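Local coordinates for protein D-threo-3-hydroxyaspartate dehydratase (Delftia, PDB 3WQC) that catalyses the pyridoxal phosphate-dependent deamination of D-threo-3-hydroxyaspartate to oxaloacetate and ammonia, and also dehydrates related hydroxyaspartates and D-serine, at residues Gln107-Arg111 against Gly112-Lys116; Ala156-Thr159 against Pro160-Leu163; Leu189-Pro192 against Glu193-Gln196; Val225-Thr228 against Pro229-Leu232. One frame throughout, in Å; residues are numbered along the deposited sequence. Where two conformers were deposited one is given.

In the fold
All four contacts are turns at helix ends within the alanine racemase-type barrel, and they follow one another along the chain without nesting or crossing. Contact 1 ends helix 102-110 and starts strand 114-119. Contact 2 opens helix 159-171 after strand 154-155, and contact 3 opens helix 192-215 after the long loop that follows strand 175-180. Contact 4 leads from strand 222-225 into helix 228-233 at the cofactor phosphate. Contacts 3 and 4 touch, L195 CD2 lying 3.7 Å from P229 CB, which ties the two helix starts together. Contact 1 stands apart, its centre about 39 Å from that of contact 3, on the opposite side of the chain's centre.

Contact 1. Residues Gln107-Arg111 against Gly112-Lys116; sequences QLRRR and GCDLK
R109 lays its aliphatic stem across L115, R109 CG resting 3.9 Å from L115 CB. A bend at the third torsion (chi3 63°) then turns the guanidinium toward the start of the strand, where R109 NH1 donates to L115 O at 2.9 Å. The acceptor lies near the guanidinium plane, whereas the donor stands above the carbonyl plane. A long salt bridge from R109 NH1 to D114 OD1 (3.8 Å) supplements this bond, but the stronger charged partner is E137, paired with NE. D114 in turn holds K116 through a weak bond from NZ to OD2, so its carboxylate links two basic side chains; NZ also donates to D114 O and pairs with D90.

Elsewhere in the turn, L108 CD1 meets L115 CD2 at 4.0 Å, and A80 and L77 of helix 77-85 add to the same apolar layer. The chain reverses by two backbone bonds, C113 N to L108 O (3.0 Å) and G112 N to R109 O. G112 has positive phi (110°), where any side chain would be jammed against the carbonyl oxygen of R111. A water over the face of the R109 guanidinium donates to both R109 O and C113 O, bridging helix end and loop. This is a Schellman motif closing the helix of a beta-alpha-beta unit in the barrel.

Contact 2. Residues Ala156-Thr159 against Pro160-Leu163; sequences ADDT and PLLL
Two first torsions set this helix start: D158 swings CG opposite its own amide nitrogen (chi1 -168°), which carries the carboxylate to L161 N and CB, and L161, with CG likewise opposite its N (chi1 174°), brings CD2 beside the same carboxylate. D158 OD1 then accepts from L161 N at 3.2 Å, with the donor well above the carboxylate plane, while D158 OD2 lies 3.5 Å from L161 CB. The aspartate is thus the N-cap of helix 159-171. It is also the centre of an inverse gamma turn, closed by a weak bond from T159 N to D157 O.

Behind the cap the first helical bonds run from L162 N to D158 O (2.9 Å) and from L163 N to T159 O. T159 and L163 lie side by side, T159 CG2 4.1 Å from L163 CD2. L162 faces inward, packing on I143 and I145 of strand 140-146 and on A209 of helix 192-215.

P160, whose ring CD sits 3.4 Å from D158 OD1, has no N-H to offer, and in a first helical turn that costs no backbone bond. The negative carboxylate at this end is likely to be stabilised by the helix dipole, and to steady the helix in return.

Contact 3. Residues Leu189-Pro192 against Glu193-Gln196; sequences LDTP and EALQ
The backbone runs extended through T191 and turns helical at P192, an N-cap arrangement that opens helix 192-215 of the alanine racemase-type barrel. T191 OG1 sits between its own N and carbonyl carbon (chi1 60°), and from there it accepts a weak bond from A194 N at 3.3 Å. The same oxygen, T191 OG1, presses against the methyl of A194, also 3.3 Å away at CB. L195 N then bonds to T191 O and Q196 N to P192 O (2.9 Å), completing the first turn.

On the inner side, L189 reaches back from the loop. L189 CB touches L195 CD2 at 3.9 Å, while L189 CD1 lies over the helix backbone, 3.6 Å from A194 O and close to A194 CB. L195 continues inward onto P229 and A233 of helix 228-233 and onto V260, so one side chain touches the loop on one hand and helix 228-233 on the other. A serine in place of L195 takes away the CD2 branch, and would probably leave L189 CB without this packing partner and open a gap against P229 and A233.

At the surface, E193 bends at its second torsion (chi2 102°) and folds back beside the proline ring, leaving E193 OE1 3.5 Å from T191 CB and 3.6 Å from P192 CD.

Contact 4. Residues Val225-Thr228 against Pro229-Leu232; sequences VGST and PTAL. With PLP (pyridoxal-5'-phosphate), chain J.
S227 OG meets T230 OG1 at 2.8 Å across the start of the helix, and is also hydrogen-bonded to S186 OG. T230 OG1 lies between its own N and carbonyl carbon (chi1 51°), which turns it back to the loop, where it accepts a weak bond from S227 N and pairs with E202 OE1.

One residue on, T228 grips the phosphate of the cofactor twice. The backbone T228 N-H points straight at PLP O2P (3.0 Å, 179°), and T228 OG1 donates to PLP O1P at 2.6 Å. The hydroxyl oxygen is also hydrogen-bonded to Y248 N, so both its polar roles are used. A valine in its place would probably deprive O1P of its close hydroxyl donor and leave Y248 N without this partner. S227 is the N-cap of helix 228-233, and the phosphate lies at the helix start, as is familiar in TIM-barrel enzymes; the helix dipole is likely to add to the attraction for this anion. Y187, R151, R244, G246 and V247 also hydrogen-bond to the cofactor.

The turn itself is fastened by A231 N to S227 O (2.8 Å) and L232 N to T228 O (3.1 Å). G226 O is hydrogen-bonded to H182 ND1 and comes within 3.5 Å of PLP C6. T228 CG2, pointing away from the phosphate, packs alongside L232 CD1 at 3.9 Å.

Contact 1. Residues Gln107-Arg111 against Gly112-Lys116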
ATOM      1  N   GLN B 107     -11.905 -23.263  14.201  0.50 12.06           N
ATOM      2  CA  GLN B 107     -13.288 -23.006  13.769  0.50 12.51           C
ATOM      3  C   GLN B 107     -13.469 -23.255  12.280  0.50 13.10           C
ATOM      4  O   GLN B 107     -14.500 -23.815  11.862  0.50 13.55           O
ATOM      5  CB  GLN B 107     -13.617 -21.550  14.102  0.50 13.26           C
ATOM      6  CG  GLN B 107     -13.645 -21.315  15.611  0.50 19.58           C
ATOM      7  CD  GLN B 107     -13.291 -19.875  16.028  0.50 25.33           C
ATOM      8  OE1 GLN B 107     -13.210 -18.968  15.182  0.50 24.21           O
ATOM      9  NE2 GLN B 107     -13.091 -19.659  17.353  0.50 26.27           N
ATOM     10  N   LEU B 108     -12.504 -22.808  11.443  1.00 11.75           N
ATOM     11  CA  LEU B 108     -12.574 -23.030   9.995  1.00 12.34           C
ATOM     12  C   LEU B 108     -12.659 -24.562   9.732  1.00 12.73           C
ATOM     13  O   LEU B 108     -13.450 -25.009   8.898  1.00 14.05           O
ATOM     14  CB  LEU B 108     -11.374 -22.424   9.300  1.00 13.53           C
ATOM     15  CG  LEU B 108     -11.600 -20.959   8.973  1.00 14.25           C
ATOM     16  CD1 LEU B 108     -10.226 -20.338   8.745  1.00 17.55           C
ATOM     17  CD2 LEU B 108     -12.449 -20.784   7.680  1.00 18.39           C
ATOM     18  N   ARG B 109     -11.746 -25.336  10.391  1.00 12.52           N
ATOM     19  CA  ARG B 109     -11.803 -26.799  10.130  1.00 13.47           C
ATOM     20  C   ARG B 109     -13.171 -27.432  10.571  1.00 12.64           C
ATOM     21  O   ARG B 109     -13.692 -28.309   9.849  1.00 16.81           O
ATOM     22  CB  ARG B 109     -10.616 -27.503  10.860  1.00 12.88           C
ATOM     23  CG  ARG B 109      -9.307 -27.214  10.116  1.00 13.60           C
ATOM     24  CD  ARG B 109      -8.085 -27.813  10.827  1.00 16.35           C
ATOM     25  NE  ARG B 109      -8.212 -29.285  10.862  1.00 15.22           N
ATOM     26  CZ  ARG B 109      -7.930 -30.106   9.833  1.00 17.45           C
ATOM     27  NH1 ARG B 109      -7.379 -29.635   8.664  1.00 16.23           N
ATOM     28  NH2 ARG B 109      -8.171 -31.437   9.950  1.00 20.42           N
ATOM     29  N   ARG B 110     -13.695 -26.972  11.717  1.00 12.78           N
ATOM     30  CA  ARG B 110     -14.935 -27.499  12.235  0.50 13.43           C
ATOM     31  C   ARG B 110     -16.089 -27.160  11.320  1.00 13.89           C
ATOM     32  O   ARG B 110     -17.029 -27.969  11.259  1.00 19.32           O
ATOM     33  CB  ARG B 110     -15.210 -27.019  13.646  0.50 15.36           C
ATOM     34  CG  ARG B 110     -14.267 -27.601  14.689  0.50 17.41           C
ATOM     35  CD  ARG B 110     -14.568 -27.005  16.108  0.50 24.03           C
ATOM     36  NE  ARG B 110     -13.944 -27.743  17.235  0.50 24.07           N
ATOM     37  CZ  ARG B 110     -13.924 -27.370  18.514  0.50 14.89           C
ATOM     38  NH1 ARG B 110     -14.546 -26.266  18.890  0.50 21.06           N
ATOM     39  NH2 ARG B 110     -13.213 -28.144  19.429  0.50 23.87           N
ATOM     40  N   ARG B 111     -16.017 -26.059  10.570  1.00 15.11           N
ATOM     41  CA  ARG B 111     -17.053 -25.721   9.539  1.00 17.32           C
ATOM     42  C   ARG B 111     -16.892 -26.429   8.219  1.00 14.71           C
ATOM     43  O   ARG B 111     -17.734 -26.298   7.337  1.00 19.69           O
ATOM     44  CB  ARG B 111     -16.972 -24.164   9.136  1.00 23.36           C
ATOM     45  CG  ARG B 111     -17.302 -23.249  10.163  1.00 27.13           C
ATOM     46  CD  ARG B 111     -17.745 -21.937   9.465  1.00 27.57           C
ATOM     47  NE  ARG B 111     -16.825 -21.013   8.877  1.00 25.16           N
ATOM     48  CZ  ARG B 111     -15.937 -20.269   9.606  1.00 21.31           C
ATOM     49  NH1 ARG B 111     -15.722 -20.471  10.953  1.00 24.65           N
ATOM     50  NH2 ARG B 111     -15.221 -19.390   9.002  1.00 24.11           N
ATOM     51  N   GLY B 112     -15.808 -27.227   8.055  1.00 14.95           N
ATOM     52  CA  GLY B 112     -15.610 -28.007   6.896  1.00 15.35           C
ATOM     53  C   GLY B 112     -14.499 -27.573   5.986  1.00 14.84           C
ATOM     54  O   GLY B 112     -14.328 -28.152   4.892  1.00 19.69           O
ATOM     55  N   CYS B 113     -13.663 -26.643   6.438  1.00 14.99           N
ATOM     56  CA  CYS B 113     -12.533 -26.251   5.604  1.00 14.63           C
ATOM     57  C   CYS B 113     -11.332 -27.204   5.856  1.00 13.65           C
ATOM     58  O   CYS B 113     -10.955 -27.425   7.006  1.00 15.93           O
ATOM     59  CB  CYS B 113     -12.135 -24.816   5.958  1.00 15.68           C
ATOM     60  SG  CYS B 113     -10.762 -24.176   4.910  1.00 16.78           S
ATOM     61  N   ASP B 114     -10.750 -27.743   4.797  1.00 13.72           N
ATOM     62  CA  ASP B 114      -9.589 -28.648   4.941  1.00 14.02           C
ATOM     63  C   ASP B 114      -8.378 -27.764   4.955  1.00 14.71           C
ATOM     64  O   ASP B 114      -7.584 -27.671   3.982  1.00 15.19           O
ATOM     65  CB  ASP B 114      -9.510 -29.591   3.788  1.00 16.18           C
ATOM     66  CG  ASP B 114      -8.506 -30.702   4.090  1.00 25.94           C
ATOM     67  OD1 ASP B 114      -8.438 -31.090   5.293  1.00 42.49           O
ATOM     68  OD2 ASP B 114      -7.926 -31.310   3.171  1.00 35.53           O
ATOM     69  N   LEU B 115      -8.251 -27.050   6.053  1.00 14.11           N
ATOM     70  CA  LEU B 115      -7.243 -25.993   6.197  1.00 12.19           C
ATOM     71  C   LEU B 115      -5.941 -26.631   6.720  1.00 10.90           C
ATOM     72  O   LEU B 115      -5.966 -27.309   7.768  1.00 13.93           O
ATOM     73  CB  LEU B 115      -7.778 -24.977   7.261  1.00 12.23           C
ATOM     74  CG  LEU B 115      -6.750 -23.881   7.609  1.00 10.73           C
ATOM     75  CD1 LEU B 115      -6.465 -22.965   6.373  1.00 13.49           C
ATOM     76  CD2 LEU B 115      -7.337 -23.118   8.795  1.00 14.14           C
ATOM     77  N   LYS B 116      -4.849 -26.370   6.039  1.00 10.64           N
ATOM     78  CA  LYS B 116      -3.502 -26.872   6.431  1.00 10.31           C
ATOM     79  C   LYS B 116      -2.703 -25.720   6.986  1.00 10.51           C
ATOM     80  O   LYS B 116      -2.768 -24.573   6.463  1.00 11.35           O
ATOM     81  CB  LYS B 116      -2.751 -27.429   5.202  1.00 12.09           C
ATOM     82  CG  LYS B 116      -3.209 -28.804   4.761  1.00 19.24           C
ATOM     83  CD  LYS B 116      -4.468 -28.996   4.229  1.00 27.99           C
ATOM     84  CE  LYS B 116      -4.507 -28.475   2.784  1.00 23.36           C
ATOM     85  NZ  LYS B 116      -5.762 -29.275   2.353  1.00 22.00           N
TER
HETATM   86  O   HOH W   1     -11.487 -30.109   8.415  1.00 37.88           O

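Contact 2. Residues Ala156-Thr159 against Pro160-Leu163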
ATOM      1  N   ALA B 156      17.168 -27.567   5.024  1.00 19.90           N
ATOM      2  CA  ALA B 156      16.885 -28.863   4.409  1.00 18.64           C
ATOM      3  C   ALA B 156      17.830 -29.977   4.964  1.00 18.17           C
ATOM      4  O   ALA B 156      17.445 -31.142   4.974  1.00 22.75           O
ATOM      5  CB  ALA B 156      16.974 -28.778   2.882  1.00 21.67           C
ATOM      6  N   ASP B 157      19.029 -29.592   5.398  1.00 19.29           N
ATOM      7  CA  ASP B 157      19.970 -30.563   5.920  1.00 19.92           C
ATOM      8  C   ASP B 157      19.941 -30.708   7.446  1.00 22.47           C
ATOM      9  O   ASP B 157      20.790 -31.430   7.991  1.00 21.59           O
ATOM     10  CB  ASP B 157      21.357 -30.253   5.518  1.00 27.18           C
ATOM     11  CG  ASP B 157      21.719 -28.918   5.722  1.00 30.47           C
ATOM     12  OD1 ASP B 157      20.912 -28.065   6.282  1.00 43.06           O
ATOM     13  OD2 ASP B 157      22.810 -28.669   5.197  1.00 45.22           O
ATOM     14  N   ASP B 158      18.961 -30.082   8.110  1.00 18.16           N
ATOM     15  CA  ASP B 158      18.912 -30.053   9.557  1.00 19.13           C
ATOM     16  C   ASP B 158      18.056 -31.249  10.039  1.00 18.52           C
ATOM     17  O   ASP B 158      16.954 -31.051  10.617  1.00 18.77           O
ATOM     18  CB  ASP B 158      18.388 -28.697  10.068  1.00 19.50           C
ATOM     19  CG  ASP B 158      18.617 -28.565  11.579  1.00 19.79           C
ATOM     20  OD1 ASP B 158      18.902 -29.683  12.278  1.00 23.31           O
ATOM     21  OD2 ASP B 158      18.455 -27.404  12.094  1.00 23.70           O
ATOM     22  N   THR B 159      18.528 -32.478   9.768  1.00 16.48           N
ATOM     23  CA  THR B 159      17.761 -33.710  10.111  1.00 16.51           C
ATOM     24  C   THR B 159      17.318 -33.665  11.577  1.00 14.23           C
ATOM     25  O   THR B 159      16.194 -34.061  11.861  1.00 14.03           O
ATOM     26  CB  THR B 159      18.573 -34.954   9.743  1.00 16.33           C
ATOM     27  OG1 THR B 159      18.680 -34.926   8.304  1.00 29.92           O
ATOM     28  CG2 THR B 159      17.901 -36.211  10.068  1.00 17.91           C
ATOM     29  N   PRO B 160      18.200 -33.346  12.526  1.00 12.96           N
ATOM     30  CA  PRO B 160      17.747 -33.461  13.929  1.00 13.46           C
ATOM     31  C   PRO B 160      16.504 -32.563  14.205  1.00 12.29           C
ATOM     32  O   PRO B 160      15.570 -32.996  14.918  1.00 12.48           O
ATOM     33  CB  PRO B 160      18.991 -33.039  14.713  1.00 14.52           C
ATOM     34  CG  PRO B 160      20.158 -33.435  13.839  1.00 13.75           C
ATOM     35  CD  PRO B 160      19.635 -33.010  12.439  1.00 15.66           C
ATOM     36  N   LEU B 161      16.523 -31.346  13.679  1.00 13.05           N
ATOM     37  CA  LEU B 161      15.386 -30.425  13.979  1.00 13.03           C
ATOM     38  C   LEU B 161      14.162 -30.874  13.172  1.00 12.60           C
ATOM     39  O   LEU B 161      13.031 -30.846  13.694  1.00 12.12           O
ATOM     40  CB  LEU B 161      15.697 -28.979  13.659  1.00 14.91           C
ATOM     41  CG  LEU B 161      14.577 -27.941  13.793  1.00 19.61           C
ATOM     42  CD1 LEU B 161      14.120 -27.960  15.251  1.00 20.84           C
ATOM     43  CD2 LEU B 161      15.101 -26.545  13.415  1.00 21.72           C
ATOM     44  N   LEU B 162      14.345 -31.306  11.914  1.00 13.91           N
ATOM     45  CA  LEU B 162      13.202 -31.853  11.091  1.00 13.20           C
ATOM     46  C   LEU B 162      12.543 -32.980  11.876  1.00 12.52           C
ATOM     47  O   LEU B 162      11.296 -33.049  11.961  1.00 12.85           O
ATOM     48  CB  LEU B 162      13.639 -32.478   9.742  1.00 20.00           C
ATOM     49  CG  LEU B 162      13.898 -31.608   8.657  1.00 22.28           C
ATOM     50  CD1 LEU B 162      14.461 -32.460   7.484  1.00 21.21           C
ATOM     51  CD2 LEU B 162      12.536 -30.979   8.201  1.00 22.28           C
ATOM     52  N   LEU B 163      13.361 -33.951  12.359  1.00 11.94           N
ATOM     53  CA  LEU B 163      12.738 -35.083  13.057  1.00 12.81           C
ATOM     54  C   LEU B 163      12.031 -34.640  14.339  1.00 10.24           C
ATOM     55  O   LEU B 163      11.015 -35.224  14.751  1.00 11.91           O
ATOM     56  CB  LEU B 163      13.760 -36.199  13.335  1.00 13.53           C
ATOM     57  CG  LEU B 163      14.029 -37.104  12.139  1.00 20.11           C
ATOM     58  CD1 LEU B 163      13.790 -36.644  10.744  1.00 18.93           C
ATOM     59  CD2 LEU B 163      15.154 -38.076  12.407  1.00 16.68           C
TER

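Contact 3. Residues Leu189-Pro192 against Glu193-Gln196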
ATOM      1  N   LEU B 189      17.268 -12.802  -9.268  1.00 17.56           N
ATOM      2  CA  LEU B 189      17.971 -13.361 -10.444  1.00 18.71           C
ATOM      3  C   LEU B 189      17.391 -12.739 -11.707  1.00 22.34           C
ATOM      4  O   LEU B 189      16.288 -12.138 -11.672  1.00 22.35           O
ATOM      5  CB  LEU B 189      17.734 -14.896 -10.514  1.00 19.38           C
ATOM      6  CG  LEU B 189      18.347 -15.576  -9.237  1.00 21.34           C
ATOM      7  CD1 LEU B 189      18.113 -17.091  -9.273  1.00 24.31           C
ATOM      8  CD2 LEU B 189      19.811 -15.195  -8.952  1.00 23.22           C
ATOM      9  N   ASP B 190      18.081 -12.943 -12.824  1.00 22.66           N
ATOM     10  CA  ASP B 190      17.661 -12.370 -14.090  1.00 22.93           C
ATOM     11  C   ASP B 190      18.190 -13.060 -15.331  1.00 23.37           C
ATOM     12  O   ASP B 190      18.178 -12.439 -16.428  1.00 27.61           O
ATOM     13  CB  ASP B 190      17.904 -10.825 -14.150  1.00 28.34           C
ATOM     14  CG  ASP B 190      19.373 -10.471 -14.091  1.00 35.74           C
ATOM     15  OD1 ASP B 190      20.190 -11.387 -14.246  1.00 35.67           O
ATOM     16  OD2 ASP B 190      19.734  -9.255 -14.096  1.00 54.73           O
ATOM     17  N   THR B 191      18.617 -14.330 -15.172  1.00 23.53           N
ATOM     18  CA  THR B 191      19.029 -15.152 -16.301  1.00 23.58           C
ATOM     19  C   THR B 191      18.344 -16.482 -16.237  1.00 23.87           C
ATOM     20  O   THR B 191      18.098 -16.971 -15.130  1.00 24.98           O
ATOM     21  CB  THR B 191      20.549 -15.354 -16.351  1.00 29.41           C
ATOM     22  OG1 THR B 191      20.983 -15.999 -15.160  1.00 29.83           O
ATOM     23  CG2 THR B 191      21.315 -13.999 -16.489  1.00 30.49           C
ATOM     24  N   PRO B 192      18.132 -17.107 -17.389  1.00 27.54           N
ATOM     25  CA  PRO B 192      17.474 -18.410 -17.339  1.00 28.70           C
ATOM     26  C   PRO B 192      18.357 -19.448 -16.672  1.00 25.68           C
ATOM     27  O   PRO B 192      17.813 -20.342 -15.944  1.00 24.38           O
ATOM     28  CB  PRO B 192      17.186 -18.752 -18.819  1.00 28.48           C
ATOM     29  CG  PRO B 192      17.534 -17.539 -19.583  1.00 40.45           C
ATOM     30  CD  PRO B 192      18.389 -16.644 -18.775  1.00 29.19           C
ATOM     31  N   GLU B 193      19.667 -19.385 -16.865  1.00 28.10           N
ATOM     32  CA  GLU B 193      20.585 -20.428 -16.238  1.00 26.36           C
ATOM     33  C   GLU B 193      20.499 -20.364 -14.717  1.00 26.29           C
ATOM     34  O   GLU B 193      20.292 -21.440 -14.076  1.00 26.01           O
ATOM     35  CB  GLU B 193      22.040 -20.170 -16.682  1.00 33.28           C
ATOM     36  CG  GLU B 193      22.195 -20.486 -18.101  1.00 50.29           C
ATOM     37  CD  GLU B 193      22.190 -19.164 -18.940  1.00 50.28           C
ATOM     38  OE1 GLU B 193      21.691 -17.990 -18.388  1.00128.16           O
ATOM     39  OE2 GLU B 193      22.686 -19.266 -20.165  1.00115.81           O
ATOM     40  N   ALA B 194      20.519 -19.140 -14.109  1.00 22.36           N
ATOM     41  CA  ALA B 194      20.495 -19.018 -12.651  1.00 22.90           C
ATOM     42  C   ALA B 194      19.142 -19.438 -12.118  1.00 23.78           C
ATOM     43  O   ALA B 194      19.075 -20.041 -11.038  1.00 21.72           O
ATOM     44  CB  ALA B 194      20.821 -17.605 -12.254  1.00 25.02           C
ATOM     45  N   LEU B 195      18.061 -19.104 -12.855  1.00 20.39           N
ATOM     46  CA  LEU B 195      16.704 -19.481 -12.373  1.00 19.96           C
ATOM     47  C   LEU B 195      16.548 -21.009 -12.407  1.00 19.40           C
ATOM     48  O   LEU B 195      15.909 -21.600 -11.550  1.00 20.46           O
ATOM     49  CB  LEU B 195      15.623 -18.824 -13.247  1.00 20.61           C
ATOM     50  CG  LEU B 195      15.436 -17.323 -13.016  1.00 19.73           C
ATOM     51  CD1 LEU B 195      14.629 -16.759 -14.194  1.00 22.81           C
ATOM     52  CD2 LEU B 195      14.709 -17.068 -11.709  1.00 21.81           C
ATOM     53  N   GLN B 196      17.031 -21.660 -13.484  1.00 21.15           N
ATOM     54  CA  GLN B 196      16.883 -23.097 -13.607  1.00 23.41           C
ATOM     55  C   GLN B 196      17.661 -23.780 -12.461  1.00 20.58           C
ATOM     56  O   GLN B 196      17.179 -24.751 -11.861  1.00 20.01           O
ATOM     57  CB  GLN B 196      17.395 -23.583 -14.995  1.00 22.75           C
ATOM     58  CG  GLN B 196      17.286 -25.118 -15.215  1.00 29.38           C
ATOM     59  CD  GLN B 196      17.807 -25.552 -16.594  1.00 49.43           C
ATOM     60  OE1 GLN B 196      17.369 -25.070 -17.618  1.00 53.54           O
ATOM     61  NE2 GLN B 196      18.744 -26.441 -16.593  1.00 56.99           N
TER

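Contact 4. Residues Val225-Thr228 against Pro229-Leu232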
ATOM      1  N   VAL B 225       6.538 -26.959  -3.608  1.00 11.90           N
ATOM      2  CA  VAL B 225       7.578 -25.924  -3.853  1.00 12.48           C
ATOM      3  C   VAL B 225       6.961 -24.741  -4.545  1.00 13.43           C
ATOM      4  O   VAL B 225       5.869 -24.883  -5.106  1.00 15.37           O
ATOM      5  CB  VAL B 225       8.783 -26.458  -4.718  1.00 13.77           C
ATOM      6  CG1 VAL B 225       9.347 -27.744  -4.057  1.00 15.32           C
ATOM      7  CG2 VAL B 225       8.309 -26.791  -6.158  1.00 16.55           C
ATOM      8  N   GLY B 226       7.678 -23.631  -4.599  1.00 14.93           N
ATOM      9  CA  GLY B 226       7.391 -22.668  -5.689  1.00 18.32           C
ATOM     10  C   GLY B 226       7.555 -21.219  -5.372  1.00 15.19           C
ATOM     11  O   GLY B 226       7.288 -20.773  -4.277  1.00 17.54           O
ATOM     12  N   SER B 227       7.879 -20.508  -6.436  1.00 16.63           N
ATOM     13  CA  SER B 227       7.728 -19.069  -6.593  1.00 14.25           C
ATOM     14  C   SER B 227       7.401 -19.004  -8.104  1.00 16.25           C
ATOM     15  O   SER B 227       7.669 -19.963  -8.847  1.00 17.18           O
ATOM     16  CB  SER B 227       9.021 -18.312  -6.258  1.00 16.06           C
ATOM     17  OG  SER B 227      10.065 -18.675  -7.180  1.00 17.53           O
ATOM     18  N   THR B 228       6.884 -17.880  -8.592  1.00 15.29           N
ATOM     19  CA  THR B 228       6.538 -17.817 -10.013  1.00 15.46           C
ATOM     20  C   THR B 228       7.821 -18.057 -10.849  1.00 16.15           C
ATOM     21  O   THR B 228       7.769 -18.813 -11.813  1.00 17.67           O
ATOM     22  CB  THR B 228       5.793 -16.475 -10.335  1.00 14.26           C
ATOM     23  OG1 THR B 228       4.434 -16.696  -9.978  1.00 14.51           O
ATOM     24  CG2 THR B 228       5.860 -16.209 -11.874  1.00 17.09           C
ATOM     25  N   PRO B 229       8.943 -17.362 -10.537  1.00 14.60           N
ATOM     26  CA  PRO B 229      10.119 -17.582 -11.454  1.00 18.60           C
ATOM     27  C   PRO B 229      10.585 -19.061 -11.473  1.00 17.11           C
ATOM     28  O   PRO B 229      10.966 -19.563 -12.536  1.00 20.96           O
ATOM     29  CB  PRO B 229      11.174 -16.656 -10.871  1.00 18.78           C
ATOM     30  CG  PRO B 229      10.335 -15.541 -10.147  1.00 16.61           C
ATOM     31  CD  PRO B 229       9.177 -16.282  -9.554  1.00 16.94           C
ATOM     32  N   THR B 230      10.662 -19.710 -10.294  1.00 17.40           N
ATOM     33  CA  THR B 230      11.162 -21.117 -10.291  1.00 18.24           C
ATOM     34  C   THR B 230      10.104 -22.044 -10.835  1.00 19.54           C
ATOM     35  O   THR B 230      10.452 -23.061 -11.439  1.00 18.62           O
ATOM     36  CB  THR B 230      11.602 -21.611  -8.905  1.00 18.36           C
ATOM     37  OG1 THR B 230      10.558 -21.352  -7.931  1.00 18.83           O
ATOM     38  CG2 THR B 230      12.869 -20.850  -8.489  1.00 20.33           C
ATOM     39  N   ALA B 231       8.809 -21.729 -10.674  1.00 16.94           N
ATOM     40  CA  ALA B 231       7.769 -22.588 -11.330  1.00 15.85           C
ATOM     41  C   ALA B 231       7.966 -22.642 -12.845  1.00 18.78           C
ATOM     42  O   ALA B 231       7.792 -23.686 -13.494  1.00 21.94           O
ATOM     43  CB  ALA B 231       6.345 -22.156 -11.017  1.00 19.84           C
ATOM     44  N   LEU B 232       8.266 -21.464 -13.407  1.00 18.21           N
ATOM     45  CA  LEU B 232       8.425 -21.325 -14.861  1.00 19.12           C
ATOM     46  C   LEU B 232       9.766 -21.810 -15.399  1.00 19.93           C
ATOM     47  O   LEU B 232       9.907 -22.102 -16.601  1.00 29.99           O
ATOM     48  CB  LEU B 232       8.169 -19.889 -15.282  1.00 21.13           C
ATOM     49  CG  LEU B 232       6.673 -19.479 -15.073  1.00 20.68           C
ATOM     50  CD1 LEU B 232       6.509 -17.940 -15.270  1.00 20.95           C
ATOM     51  CD2 LEU B 232       5.682 -20.280 -15.934  1.00 22.28           C
TER
HETATM   52  N1  PLP J 402       4.591 -19.673  -1.632  1.00 12.46           N
HETATM   53  C2  PLP J 402       4.679 -18.843  -0.572  1.00 11.46           C
HETATM   54  C2A PLP J 402       4.932 -19.387   0.816  1.00 13.68           C
HETATM   55  C3  PLP J 402       4.512 -17.426  -0.784  1.00 12.81           C
HETATM   56  O3  PLP J 402       4.574 -16.616   0.262  1.00 15.43           O
HETATM   57  C4  PLP J 402       4.284 -16.966  -2.130  1.00 13.72           C
HETATM   58  C4A PLP J 402       4.078 -15.571  -2.343  1.00 21.05           C
HETATM   59  C5  PLP J 402       4.205 -17.920  -3.187  1.00 12.50           C
HETATM   60  C6  PLP J 402       4.441 -19.272  -2.897  1.00 12.80           C
HETATM   61  C5A PLP J 402       3.974 -17.488  -4.614  1.00 16.46           C
HETATM   62  O4P PLP J 402       5.183 -16.737  -5.093  1.00 15.07           O
HETATM   63  P   PLP J 402       5.006 -15.850  -6.415  1.00 13.99           P
HETATM   64  O1P PLP J 402       4.331 -16.768  -7.364  1.00 17.22           O
HETATM   65  O2P PLP J 402       6.411 -15.550  -6.805  1.00 15.05           O
HETATM   66  O3P PLP J 402       4.151 -14.687  -6.119  1.00 19.34           O